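Local coordinates for protein Rv1364c/MT1410 (Mycobacterium tuberculosis, PDB 3KE6) that probably acts as a manganese-dependent PP2C-type serine phosphatase joined to an anti-sigma-factor kinase domain, in regulating a sigma factor, at residues 136-144 and 155-163; 145-155 and 202-213. All coordinates share one frame; numbering follows the deposited sequence.

Interaction 1 of 2, residues 136-144 and 155-163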
ATOM      1  N   TYR A 136       8.480   4.305 -14.385  1.00 55.10           N
ATOM      2  CA  TYR A 136       8.450   2.859 -14.266  1.00 54.64           C
ATOM      3  C   TYR A 136       9.464   2.158 -15.166  1.00 54.28           C
ATOM      4  O   TYR A 136       9.887   2.698 -16.190  1.00 54.39           O
ATOM      5  CB  TYR A 136       7.045   2.356 -14.577  1.00 54.33           C
ATOM      6  CG  TYR A 136       6.680   2.445 -16.034  1.00 54.67           C
ATOM      7  CD1 TYR A 136       6.216   3.631 -16.587  1.00 53.71           C
ATOM      8  CD2 TYR A 136       6.797   1.339 -16.861  1.00 54.45           C
ATOM      9  CE1 TYR A 136       5.873   3.701 -17.911  1.00 53.29           C
ATOM     10  CE2 TYR A 136       6.455   1.402 -18.185  1.00 54.11           C
ATOM     11  CZ  TYR A 136       5.996   2.579 -18.719  1.00 54.60           C
ATOM     12  OH  TYR A 136       5.669   2.627 -20.076  1.00 53.56           O
ATOM     13  N   CYS A 137       9.841   0.953 -14.745  1.00 54.17           N
ATOM     14  CA  CYS A 137      10.764   0.087 -15.454  1.00 53.82           C
ATOM     15  C   CYS A 137      10.178  -1.324 -15.512  1.00 53.61           C
ATOM     16  O   CYS A 137       9.661  -1.832 -14.509  1.00 53.90           O
ATOM     17  CB  CYS A 137      12.130   0.056 -14.763  1.00 53.57           C
ATOM     18  SG  CYS A 137      13.401  -0.859 -15.706  1.00 55.70           S
ATOM     19  N   THR A 138      10.240  -1.919 -16.700  1.00 53.12           N
ATOM     20  CA  THR A 138       9.762  -3.259 -16.984  1.00 52.84           C
ATOM     21  C   THR A 138      10.985  -4.126 -17.275  1.00 52.66           C
ATOM     22  O   THR A 138      11.375  -4.288 -18.423  1.00 51.82           O
ATOM     23  CB  THR A 138       8.846  -3.269 -18.235  1.00 52.91           C
ATOM     24  OG1 THR A 138       9.547  -2.713 -19.356  1.00 51.84           O
ATOM     25  CG2 THR A 138       7.589  -2.455 -18.001  1.00 52.30           C
ATOM     26  N   ALA A 139      11.603  -4.651 -16.221  1.00 52.78           N
ATOM     27  CA  ALA A 139      12.801  -5.474 -16.358  1.00 52.76           C
ATOM     28  C   ALA A 139      12.426  -6.885 -16.814  1.00 52.95           C
ATOM     29  O   ALA A 139      12.183  -7.767 -15.987  1.00 52.92           O
ATOM     30  CB  ALA A 139      13.568  -5.517 -15.042  1.00 52.53           C
ATOM     31  N   GLY A 140      12.374  -7.079 -18.134  1.00 53.15           N
ATOM     32  CA  GLY A 140      11.952  -8.346 -18.742  1.00 53.14           C
ATOM     33  C   GLY A 140      10.610  -8.803 -18.210  1.00 53.16           C
ATOM     34  O   GLY A 140      10.348  -9.997 -18.073  1.00 53.00           O
ATOM     35  N   HIS A 141       9.761  -7.833 -17.896  1.00 53.54           N
ATOM     36  CA  HIS A 141       8.507  -8.096 -17.205  1.00 53.26           C
ATOM     37  C   HIS A 141       7.346  -7.571 -18.034  1.00 53.05           C
ATOM     38  O   HIS A 141       7.451  -6.507 -18.647  1.00 52.95           O
ATOM     39  CB  HIS A 141       8.518  -7.431 -15.842  1.00 53.06           C
ATOM     40  CG  HIS A 141       7.493  -7.979 -14.904  1.00 54.01           C
ATOM     41  ND1 HIS A 141       7.733  -9.076 -14.103  1.00 54.98           N
ATOM     42  CD2 HIS A 141       6.219  -7.592 -14.647  1.00 52.75           C
ATOM     43  CE1 HIS A 141       6.652  -9.335 -13.386  1.00 56.88           C
ATOM     44  NE2 HIS A 141       5.719  -8.454 -13.702  1.00 54.93           N
ATOM     45  N   PRO A 142       6.240  -8.320 -18.072  1.00 52.84           N
ATOM     46  CA  PRO A 142       5.112  -7.863 -18.856  1.00 52.92           C
ATOM     47  C   PRO A 142       4.599  -6.521 -18.327  1.00 52.81           C
ATOM     48  O   PRO A 142       4.544  -6.320 -17.135  1.00 52.14           O
ATOM     49  CB  PRO A 142       4.085  -8.982 -18.672  1.00 52.97           C
ATOM     50  CG  PRO A 142       4.475  -9.653 -17.440  1.00 52.98           C
ATOM     51  CD  PRO A 142       5.955  -9.604 -17.421  1.00 52.95           C
ATOM     52  N   PRO A 143       4.253  -5.596 -19.232  1.00 53.05           N
ATOM     53  CA  PRO A 143       4.042  -4.203 -18.837  1.00 52.73           C
ATOM     54  C   PRO A 143       2.720  -4.012 -18.123  1.00 52.47           C
ATOM     55  O   PRO A 143       1.785  -4.751 -18.394  1.00 52.40           O
ATOM     56  CB  PRO A 143       4.028  -3.465 -20.188  1.00 52.77           C
ATOM     57  CG  PRO A 143       3.487  -4.469 -21.130  1.00 52.55           C
ATOM     58  CD  PRO A 143       4.019  -5.802 -20.672  1.00 52.24           C
ATOM     59  N   PRO A 144       2.642  -3.026 -17.209  1.00 52.70           N
ATOM     60  CA  PRO A 144       1.434  -2.637 -16.488  1.00 52.57           C
ATOM     61  C   PRO A 144       0.239  -2.298 -17.354  1.00 52.72           C
ATOM     62  O   PRO A 144       0.396  -1.769 -18.449  1.00 52.11           O
ATOM     63  CB  PRO A 144       1.874  -1.377 -15.758  1.00 52.64           C
ATOM     64  CG  PRO A 144       3.319  -1.577 -15.530  1.00 52.43           C
ATOM     65  CD  PRO A 144       3.808  -2.247 -16.753  1.00 52.87           C
ATOM     66  N   TYR A 155      -2.438  -1.156 -22.157  1.00 52.85           N
ATOM     67  CA  TYR A 155      -1.144  -1.447 -21.598  1.00 52.55           C
ATOM     68  C   TYR A 155      -0.229  -0.265 -21.816  1.00 52.38           C
ATOM     69  O   TYR A 155      -0.258   0.364 -22.865  1.00 52.66           O
ATOM     70  CB  TYR A 155      -0.572  -2.720 -22.237  1.00 52.69           C
ATOM     71  CG  TYR A 155      -1.340  -3.934 -21.786  1.00 52.95           C
ATOM     72  CD1 TYR A 155      -2.314  -4.515 -22.593  1.00 50.49           C
ATOM     73  CD2 TYR A 155      -1.130  -4.468 -20.509  1.00 52.89           C
ATOM     74  CE1 TYR A 155      -3.038  -5.613 -22.153  1.00 52.27           C
ATOM     75  CE2 TYR A 155      -1.841  -5.560 -20.063  1.00 52.22           C
ATOM     76  CZ  TYR A 155      -2.795  -6.129 -20.879  1.00 54.28           C
ATOM     77  OH  TYR A 155      -3.494  -7.215 -20.406  1.00 54.98           O
ATOM     78  N   VAL A 156       0.565   0.053 -20.804  1.00 52.41           N
ATOM     79  CA  VAL A 156       1.651   1.010 -20.956  1.00 52.34           C
ATOM     80  C   VAL A 156       2.713   0.332 -21.794  1.00 52.38           C
ATOM     81  O   VAL A 156       2.736  -0.891 -21.874  1.00 52.68           O
ATOM     82  CB  VAL A 156       2.244   1.443 -19.594  1.00 52.24           C
ATOM     83  CG1 VAL A 156       1.226   2.238 -18.788  1.00 50.43           C
ATOM     84  CG2 VAL A 156       2.717   0.250 -18.810  1.00 53.17           C
ATOM     85  N   GLU A 157       3.578   1.121 -22.422  1.00 52.50           N
ATOM     86  CA  GLU A 157       4.631   0.582 -23.295  1.00 52.41           C
ATOM     87  C   GLU A 157       5.771  -0.058 -22.487  1.00 52.25           C
ATOM     88  O   GLU A 157       6.168   0.484 -21.457  1.00 51.77           O
ATOM     89  CB  GLU A 157       5.218   1.698 -24.164  1.00 52.50           C
ATOM     90  CG  GLU A 157       4.205   2.461 -25.030  1.00 53.48           C
ATOM     91  CD  GLU A 157       3.890   1.767 -26.341  1.00 52.67           C
ATOM     92  OE1 GLU A 157       3.527   0.572 -26.318  1.00 52.58           O
ATOM     93  OE2 GLU A 157       3.996   2.430 -27.396  1.00 52.43           O
ATOM     94  N   PRO A 158       6.318  -1.198 -22.963  1.00 52.52           N
ATOM     95  CA  PRO A 158       7.522  -1.754 -22.329  1.00 52.66           C
ATOM     96  C   PRO A 158       8.704  -0.782 -22.406  1.00 52.77           C
ATOM     97  O   PRO A 158       8.882  -0.100 -23.412  1.00 52.05           O
ATOM     98  CB  PRO A 158       7.821  -3.019 -23.143  1.00 52.51           C
ATOM     99  CG  PRO A 158       6.589  -3.305 -23.920  1.00 53.14           C
ATOM    100  CD  PRO A 158       5.874  -2.008 -24.112  1.00 52.83           C
ATOM    101  N   THR A 159       9.493  -0.719 -21.332  1.00 53.33           N
ATOM    102  CA  THR A 159      10.522   0.314 -21.191  1.00 53.28           C
ATOM    103  C   THR A 159      11.772  -0.049 -21.969  1.00 53.21           C
ATOM    104  O   THR A 159      12.578   0.822 -22.285  1.00 53.38           O
ATOM    105  CB  THR A 159      10.848   0.622 -19.681  1.00 53.45           C
ATOM    106  OG1 THR A 159      11.581   1.846 -19.587  1.00 55.01           O
ATOM    107  CG2 THR A 159      11.654  -0.477 -19.032  1.00 52.80           C
ATOM    108  N   GLY A 160      11.922  -1.329 -22.295  1.00 53.23           N
ATOM    109  CA  GLY A 160      13.081  -1.803 -23.039  1.00 53.32           C
ATOM    110  C   GLY A 160      14.076  -2.520 -22.153  1.00 53.41           C
ATOM    111  O   GLY A 160      15.021  -3.131 -22.643  1.00 53.89           O
ATOM    112  N   ALA A 161      13.867  -2.444 -20.848  1.00 53.21           N
ATOM    113  CA  ALA A 161      14.646  -3.209 -19.894  1.00 53.50           C
ATOM    114  C   ALA A 161      14.369  -4.703 -20.045  1.00 53.47           C
ATOM    115  O   ALA A 161      13.284  -5.107 -20.480  1.00 53.02           O
ATOM    116  CB  ALA A 161      14.314  -2.756 -18.452  1.00 53.79           C
ATOM    117  N   GLY A 162      15.362  -5.502 -19.664  1.00 53.76           N
ATOM    118  CA  GLY A 162      15.297  -6.966 -19.676  1.00 53.99           C
ATOM    119  C   GLY A 162      15.497  -7.473 -18.253  1.00 54.12           C
ATOM    120  O   GLY A 162      15.672  -6.681 -17.331  1.00 53.64           O
ATOM    121  N   PRO A 163      15.485  -8.799 -18.062  1.00 54.44           N
ATOM    122  CA  PRO A 163      15.555  -9.344 -16.706  1.00 54.70           C
ATOM    123  C   PRO A 163      16.932  -9.172 -16.084  1.00 55.16           C
ATOM    124  O   PRO A 163      17.846  -8.689 -16.746  1.00 55.19           O
ATOM    125  CB  PRO A 163      15.257 -10.827 -16.909  1.00 54.80           C
ATOM    126  CG  PRO A 163      15.667 -11.106 -18.311  1.00 54.28           C
ATOM    127  CD  PRO A 163      15.418  -9.854 -19.089  1.00 53.97           C
TER

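Interaction 2 of 2, residues 145-155 and 202-213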
ATOM      1  N   LEU A 145      -0.952  -2.608 -16.841  1.00 53.32           N
ATOM      2  CA  LEU A 145      -2.212  -2.163 -17.435  1.00 52.84           C
ATOM      3  C   LEU A 145      -2.525  -0.826 -16.805  1.00 52.75           C
ATOM      4  O   LEU A 145      -2.331  -0.656 -15.600  1.00 53.29           O
ATOM      5  CB  LEU A 145      -3.339  -3.156 -17.117  1.00 52.82           C
ATOM      6  CG  LEU A 145      -4.602  -3.138 -18.006  1.00 54.27           C
ATOM      7  CD1 LEU A 145      -5.589  -4.256 -17.622  1.00 52.97           C
ATOM      8  CD2 LEU A 145      -5.295  -1.783 -17.958  1.00 56.75           C
ATOM      9  N   LEU A 146      -2.983   0.130 -17.603  1.00 52.66           N
ATOM     10  CA  LEU A 146      -3.508   1.399 -17.077  1.00 52.71           C
ATOM     11  C   LEU A 146      -5.007   1.438 -17.328  1.00 52.36           C
ATOM     12  O   LEU A 146      -5.444   1.336 -18.453  1.00 51.90           O
ATOM     13  CB  LEU A 146      -2.830   2.593 -17.764  1.00 52.76           C
ATOM     14  CG  LEU A 146      -3.457   3.992 -17.642  1.00 52.38           C
ATOM     15  CD1 LEU A 146      -2.916   4.733 -16.451  1.00 54.28           C
ATOM     16  CD2 LEU A 146      -3.196   4.803 -18.887  1.00 53.23           C
ATOM     17  N   VAL A 147      -5.782   1.558 -16.262  1.00 52.57           N
ATOM     18  CA  VAL A 147      -7.214   1.799 -16.363  1.00 52.59           C
ATOM     19  C   VAL A 147      -7.440   3.249 -15.984  1.00 52.83           C
ATOM     20  O   VAL A 147      -7.131   3.658 -14.843  1.00 53.04           O
ATOM     21  CB  VAL A 147      -8.014   0.903 -15.405  1.00 52.36           C
ATOM     22  CG1 VAL A 147      -9.497   1.169 -15.563  1.00 50.36           C
ATOM     23  CG2 VAL A 147      -7.678  -0.567 -15.646  1.00 50.93           C
ATOM     24  N   THR A 148      -7.939   4.037 -16.931  1.00 52.81           N
ATOM     25  CA  THR A 148      -8.131   5.455 -16.685  1.00 53.43           C
ATOM     26  C   THR A 148      -9.439   5.700 -15.955  1.00 54.10           C
ATOM     27  O   THR A 148     -10.238   4.773 -15.759  1.00 54.19           O
ATOM     28  CB  THR A 148      -8.169   6.268 -17.966  1.00 53.49           C
ATOM     29  OG1 THR A 148      -9.311   5.868 -18.737  1.00 54.38           O
ATOM     30  CG2 THR A 148      -6.876   6.103 -18.762  1.00 52.19           C
ATOM     31  N   ALA A 149      -9.638   6.960 -15.555  1.00 54.68           N
ATOM     32  CA  ALA A 149     -10.865   7.417 -14.888  1.00 54.58           C
ATOM     33  C   ALA A 149     -12.113   7.121 -15.717  1.00 54.37           C
ATOM     34  O   ALA A 149     -13.103   6.634 -15.196  1.00 53.98           O
ATOM     35  CB  ALA A 149     -10.779   8.908 -14.582  1.00 54.57           C
ATOM     36  N   ASP A 150     -12.064   7.377 -17.015  1.00 54.84           N
ATOM     37  CA  ASP A 150     -13.221   7.058 -17.864  1.00 55.21           C
ATOM     38  C   ASP A 150     -13.122   5.639 -18.432  1.00 55.02           C
ATOM     39  O   ASP A 150     -13.473   5.400 -19.584  1.00 54.92           O
ATOM     40  CB  ASP A 150     -13.395   8.102 -18.968  1.00 55.54           C
ATOM     41  CG  ASP A 150     -13.357   9.532 -18.430  1.00 58.74           C
ATOM     42  OD1 ASP A 150     -13.837   9.773 -17.292  1.00 61.67           O
ATOM     43  OD2 ASP A 150     -12.843  10.418 -19.145  1.00 65.77           O
ATOM     44  N   ALA A 151     -12.618   4.719 -17.604  1.00 55.05           N
ATOM     45  CA  ALA A 151     -12.735   3.280 -17.822  1.00 54.98           C
ATOM     46  C   ALA A 151     -12.218   2.840 -19.194  1.00 55.10           C
ATOM     47  O   ALA A 151     -12.852   2.056 -19.909  1.00 55.04           O
ATOM     48  CB  ALA A 151     -14.186   2.834 -17.608  1.00 55.07           C
ATOM     49  N   SER A 152     -11.063   3.376 -19.562  1.00 55.03           N
ATOM     50  CA  SER A 152     -10.328   2.880 -20.705  1.00 54.70           C
ATOM     51  C   SER A 152      -9.127   2.151 -20.141  1.00 54.68           C
ATOM     52  O   SER A 152      -8.379   2.711 -19.344  1.00 54.41           O
ATOM     53  CB  SER A 152      -9.866   4.020 -21.601  1.00 54.64           C
ATOM     54  OG  SER A 152      -8.809   3.575 -22.434  1.00 55.41           O
ATOM     55  N   ALA A 153      -8.964   0.892 -20.529  1.00 54.50           N
ATOM     56  CA  ALA A 153      -7.769   0.146 -20.193  1.00 54.06           C
ATOM     57  C   ALA A 153      -6.857   0.236 -21.399  1.00 53.69           C
ATOM     58  O   ALA A 153      -7.313   0.513 -22.494  1.00 54.27           O
ATOM     59  CB  ALA A 153      -8.106  -1.294 -19.869  1.00 53.75           C
ATOM     60  N   ARG A 154      -5.568   0.058 -21.176  1.00 53.58           N
ATOM     61  CA  ARG A 154      -4.583  -0.086 -22.234  1.00 53.94           C
ATOM     62  C   ARG A 154      -3.285  -0.364 -21.532  1.00 53.49           C
ATOM     63  O   ARG A 154      -3.059   0.130 -20.431  1.00 54.01           O
ATOM     64  CB  ARG A 154      -4.438   1.171 -23.098  1.00 53.86           C
ATOM     65  CG  ARG A 154      -3.684   2.308 -22.449  1.00 55.16           C
ATOM     66  CD  ARG A 154      -3.878   3.626 -23.189  1.00 55.89           C
ATOM     67  NE  ARG A 154      -3.106   4.688 -22.540  1.00 60.85           N
ATOM     68  CZ  ARG A 154      -1.805   4.914 -22.742  1.00 64.53           C
ATOM     69  NH1 ARG A 154      -1.094   4.173 -23.601  1.00 64.17           N
ATOM     70  NH2 ARG A 154      -1.203   5.899 -22.082  1.00 63.52           N
ATOM     71  N   TYR A 155      -2.438  -1.156 -22.157  1.00 52.85           N
ATOM     72  CA  TYR A 155      -1.144  -1.447 -21.598  1.00 52.55           C
ATOM     73  C   TYR A 155      -0.229  -0.265 -21.816  1.00 52.38           C
ATOM     74  O   TYR A 155      -0.258   0.364 -22.865  1.00 52.66           O
ATOM     75  CB  TYR A 155      -0.572  -2.720 -22.237  1.00 52.69           C
ATOM     76  CG  TYR A 155      -1.340  -3.934 -21.786  1.00 52.95           C
ATOM     77  CD1 TYR A 155      -2.314  -4.515 -22.593  1.00 50.49           C
ATOM     78  CD2 TYR A 155      -1.130  -4.468 -20.509  1.00 52.89           C
ATOM     79  CE1 TYR A 155      -3.038  -5.613 -22.153  1.00 52.27           C
ATOM     80  CE2 TYR A 155      -1.841  -5.560 -20.063  1.00 52.22           C
ATOM     81  CZ  TYR A 155      -2.795  -6.129 -20.879  1.00 54.28           C
ATOM     82  OH  TYR A 155      -3.494  -7.215 -20.406  1.00 54.98           O
ATOM     83  N   THR A 202      -4.123 -11.667 -22.786  1.00 57.01           N
ATOM     84  CA  THR A 202      -3.756 -10.260 -22.582  1.00 57.07           C
ATOM     85  C   THR A 202      -4.953  -9.334 -22.826  1.00 56.97           C
ATOM     86  O   THR A 202      -5.287  -8.521 -21.975  1.00 56.97           O
ATOM     87  CB  THR A 202      -2.538  -9.836 -23.481  1.00 57.22           C
ATOM     88  OG1 THR A 202      -1.424  -9.499 -22.644  1.00 58.40           O
ATOM     89  CG2 THR A 202      -2.866  -8.631 -24.375  1.00 57.89           C
ATOM     90  N   ALA A 203      -5.601  -9.478 -23.982  1.00 57.17           N
ATOM     91  CA  ALA A 203      -6.735  -8.615 -24.354  1.00 56.90           C
ATOM     92  C   ALA A 203      -7.976  -8.812 -23.467  1.00 56.90           C
ATOM     93  O   ALA A 203      -8.845  -7.943 -23.434  1.00 57.39           O
ATOM     94  CB  ALA A 203      -7.096  -8.814 -25.814  1.00 56.41           C
ATOM     95  N   GLU A 204      -8.060  -9.939 -22.760  1.00 56.48           N
ATOM     96  CA  GLU A 204      -9.213 -10.231 -21.910  1.00 56.12           C
ATOM     97  C   GLU A 204      -9.063  -9.537 -20.565  1.00 55.64           C
ATOM     98  O   GLU A 204     -10.026  -9.004 -20.005  1.00 55.97           O
ATOM     99  CB  GLU A 204      -9.362 -11.740 -21.705  1.00 56.13           C
ATOM    100  CG  GLU A 204     -10.714 -12.136 -21.111  1.00 56.96           C
ATOM    101  CD  GLU A 204     -10.820 -13.618 -20.779  1.00 57.93           C
ATOM    102  OE1 GLU A 204     -10.248 -14.452 -21.540  1.00 60.14           O
ATOM    103  OE2 GLU A 204     -11.491 -13.935 -19.760  1.00 60.63           O
ATOM    104  N   PHE A 205      -7.846  -9.575 -20.042  1.00 54.63           N
ATOM    105  CA  PHE A 205      -7.486  -8.858 -18.839  1.00 54.11           C
ATOM    106  C   PHE A 205      -7.801  -7.368 -19.028  1.00 53.53           C
ATOM    107  O   PHE A 205      -8.510  -6.783 -18.217  1.00 53.38           O
ATOM    108  CB  PHE A 205      -6.000  -9.140 -18.535  1.00 53.81           C
ATOM    109  CG  PHE A 205      -5.417  -8.358 -17.383  1.00 53.84           C
ATOM    110  CD1 PHE A 205      -6.204  -7.897 -16.329  1.00 53.75           C
ATOM    111  CD2 PHE A 205      -4.051  -8.112 -17.348  1.00 50.77           C
ATOM    112  CE1 PHE A 205      -5.637  -7.173 -15.278  1.00 53.52           C
ATOM    113  CE2 PHE A 205      -3.470  -7.402 -16.303  1.00 52.00           C
ATOM    114  CZ  PHE A 205      -4.260  -6.935 -15.266  1.00 53.50           C
ATOM    115  N   ALA A 206      -7.314  -6.771 -20.111  1.00 53.24           N
ATOM    116  CA  ALA A 206      -7.583  -5.351 -20.404  1.00 53.30           C
ATOM    117  C   ALA A 206      -9.081  -5.025 -20.472  1.00 53.12           C
ATOM    118  O   ALA A 206      -9.541  -4.121 -19.786  1.00 53.12           O
ATOM    119  CB  ALA A 206      -6.897  -4.932 -21.705  1.00 53.22           C
ATOM    120  N   ASP A 207      -9.827  -5.764 -21.293  1.00 52.93           N
ATOM    121  CA  ASP A 207     -11.268  -5.515 -21.483  1.00 52.88           C
ATOM    122  C   ASP A 207     -12.056  -5.647 -20.189  1.00 52.37           C
ATOM    123  O   ASP A 207     -12.984  -4.884 -19.952  1.00 52.41           O
ATOM    124  CB  ASP A 207     -11.878  -6.477 -22.533  1.00 52.62           C
ATOM    125  CG  ASP A 207     -11.370  -6.216 -23.948  1.00 53.41           C
ATOM    126  OD1 ASP A 207     -10.318  -5.556 -24.093  1.00 53.54           O
ATOM    127  OD2 ASP A 207     -12.015  -6.688 -24.920  1.00 56.07           O
ATOM    128  N   LEU A 208     -11.694  -6.634 -19.378  1.00 52.22           N
ATOM    129  CA  LEU A 208     -12.392  -6.921 -18.127  1.00 52.30           C
ATOM    130  C   LEU A 208     -12.139  -5.821 -17.102  1.00 51.99           C
ATOM    131  O   LEU A 208     -13.057  -5.357 -16.433  1.00 51.92           O
ATOM    132  CB  LEU A 208     -11.929  -8.273 -17.577  1.00 52.34           C
ATOM    133  CG  LEU A 208     -12.690  -8.927 -16.422  1.00 52.46           C
ATOM    134  CD1 LEU A 208     -14.206  -8.904 -16.638  1.00 52.42           C
ATOM    135  CD2 LEU A 208     -12.182 -10.368 -16.256  1.00 52.90           C
ATOM    136  N   ALA A 209     -10.882  -5.406 -16.991  1.00 51.78           N
ATOM    137  CA  ALA A 209     -10.532  -4.265 -16.168  1.00 51.85           C
ATOM    138  C   ALA A 209     -11.359  -3.045 -16.583  1.00 51.74           C
ATOM    139  O   ALA A 209     -11.842  -2.295 -15.732  1.00 51.70           O
ATOM    140  CB  ALA A 209      -9.039  -3.974 -16.266  1.00 51.79           C
ATOM    141  N   ALA A 210     -11.545  -2.864 -17.888  1.00 51.56           N
ATOM    142  CA  ALA A 210     -12.354  -1.759 -18.398  1.00 51.44           C
ATOM    143  C   ALA A 210     -13.794  -1.956 -17.980  1.00 51.10           C
ATOM    144  O   ALA A 210     -14.431  -1.037 -17.489  1.00 50.77           O
ATOM    145  CB  ALA A 210     -12.239  -1.661 -19.904  1.00 51.06           C
ATOM    146  N   SER A 211     -14.280  -3.178 -18.145  1.00 51.53           N
ATOM    147  CA  SER A 211     -15.666  -3.515 -17.856  1.00 52.12           C
ATOM    148  C   SER A 211     -16.011  -3.262 -16.387  1.00 52.31           C
ATOM    149  O   SER A 211     -16.967  -2.553 -16.070  1.00 52.12           O
ATOM    150  CB  SER A 211     -15.920  -4.980 -18.224  1.00 51.92           C
ATOM    151  OG  SER A 211     -17.232  -5.376 -17.875  1.00 52.95           O
ATOM    152  N   ILE A 212     -15.213  -3.838 -15.493  1.00 53.00           N
ATOM    153  CA  ILE A 212     -15.427  -3.692 -14.052  1.00 53.14           C
ATOM    154  C   ILE A 212     -15.415  -2.228 -13.630  1.00 53.50           C
ATOM    155  O   ILE A 212     -16.208  -1.825 -12.791  1.00 53.73           O
ATOM    156  CB  ILE A 212     -14.381  -4.474 -13.235  1.00 53.04           C
ATOM    157  CG1 ILE A 212     -14.651  -5.977 -13.341  1.00 52.52           C
ATOM    158  CG2 ILE A 212     -14.420  -4.046 -11.775  1.00 52.98           C
ATOM    159  CD1 ILE A 212     -13.462  -6.836 -13.008  1.00 52.89           C
ATOM    160  N   ALA A 213     -14.548  -1.430 -14.249  1.00 53.72           N
ATOM    161  CA  ALA A 213     -14.440  -0.008 -13.916  1.00 53.89           C
ATOM    162  C   ALA A 213     -15.623   0.894 -14.374  1.00 54.13           C
ATOM    163  O   ALA A 213     -15.555   2.109 -14.227  1.00 54.28           O
ATOM    164  CB  ALA A 213     -13.112   0.545 -14.433  1.00 53.72           C
TER

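Interaction 1 of 2, residues 136-144 and 155-163
Val156 pushes its CG2 methyl into a hollow whose floor is the Pro144 ring, with Pro143 and the Tyr136 ring on its walls. Val156 CG2 lies 3.4 Å from Pro144 CD and is flanked by Pro143 CB and Tyr136 CE2. CG1 stands anti to the carbonyl carbon (chi1 -67°), which turns CG2 inward. The neighbouring backbone is tied by Val156 N to Pro144 O.

Tyr136 slides past Val156 and donates from OH to Glu157 O at 2.6 Å; the bond lies in the carbonyl plane on a lone pair, and the accepting oxygen sits at the ring edge. Arg173 is a weak second partner of the hydroxyl.

Farther along, Thr138 OG1 receives Thr159 N at 2.8 Å, nearly straight (167°), while Thr159 lays CG2 alongside Thr138 and turns its own hydroxyl to Pro171 O. Ala161 CB is the next bump, set against Cys137 SG at 3.5 Å. At the far end two glycines bring the backbones together: Gly140 CA and Gly162 CA approach to 3.7 Å, and Gly140 N bonds Ala161 O from above the carbonyl plane.

The loop after strand 153-155 thus runs beside the end of strand 133-139 and the proline-rich link following it, an outgoing and a returning connection between the two sheets of a PP2C-type beta sandwich.

Interaction 2 of 2, residues 145-155 and 202-213
Thr202 O is gripped by two donors: Tyr155 OH at 2.7 Å and, in the ordinary helical pattern, Ala206 N at 3.3 Å. The tyrosine hydroxyl is tilted from the carbonyl plane, whereas the oxygen itself lies at the edge of the Tyr155 ring, near the plane of that ring. The same hydroxyl also lies close to Phe205 CD2, and ring atom CE1 rests against Thr202 CG2 and Ala206 CB, so the ring packs along the turn from Thr202 to Ala206.

Deeper in, Leu145 places CD1 over the centre of the Phe205 ring, 3.7 Å from the centroid and 10° off the normal, a CH-pi contact. Its CG is anti to the backbone N (chi1 -160°), extending the chain toward the helix, where CD1 also meets Ala206 CA and Ala209 CB. Tyr186, on strand 182-186, packs edge-to-face with Phe205.

This is a helix laid on a beta hairpin, one of the helical layers that flank the sandwich in PP2C-type phosphatases. The axis of helix 202-212 is 9.1 Å from that of strand 145-147, with directions only 20° apart, and 7.5 Å from the returning strand 153-155. The small side chains of Ala153, Ala206 and Ala210 are consistent with the closer of these approaches. Val147 straddles two alanines, with CG2 3.7 Å from Ala209 CB and CG1 3.8 Å from Ala213 CB. On the returning side, Ala153 CB fits between Ala206 and Ala210, 4.1 Å from Ala210 CB. The type I turn from Thr148 to Ala151 brings Ala151 CB to the helix end beside Ala213, and Thr148 OG1 accepts Ser152 N across that turn. Leu208 and Ile212 face instead toward helix 227-241.

Overall arrangement
Both interactions are partly buried and lie within the SpoIIE-type, probable phosphatase region. Sharing Tyr155, the hairpin of interaction 2 runs on into the loop of interaction 1; Val156 CG1 also packs on Leu146 CB at 4.2 Å. Their segments alternate along the chain: 136-144 leads into the hairpin and 155-163 leaves it. Interaction 1 joins strand end and loops through four hydrogen bonds, with prolines and glycines shaping the fit and Glu157 and Pro158 at the exposed margin. Interaction 2, with no touching residue fully exposed, joins hairpin to helix largely by apolar side chains, many of them alanines, and one hydrogen bond. The Pro163 side chain is about 11 Å from a bound manganese, that of Phe205 about 14 Å.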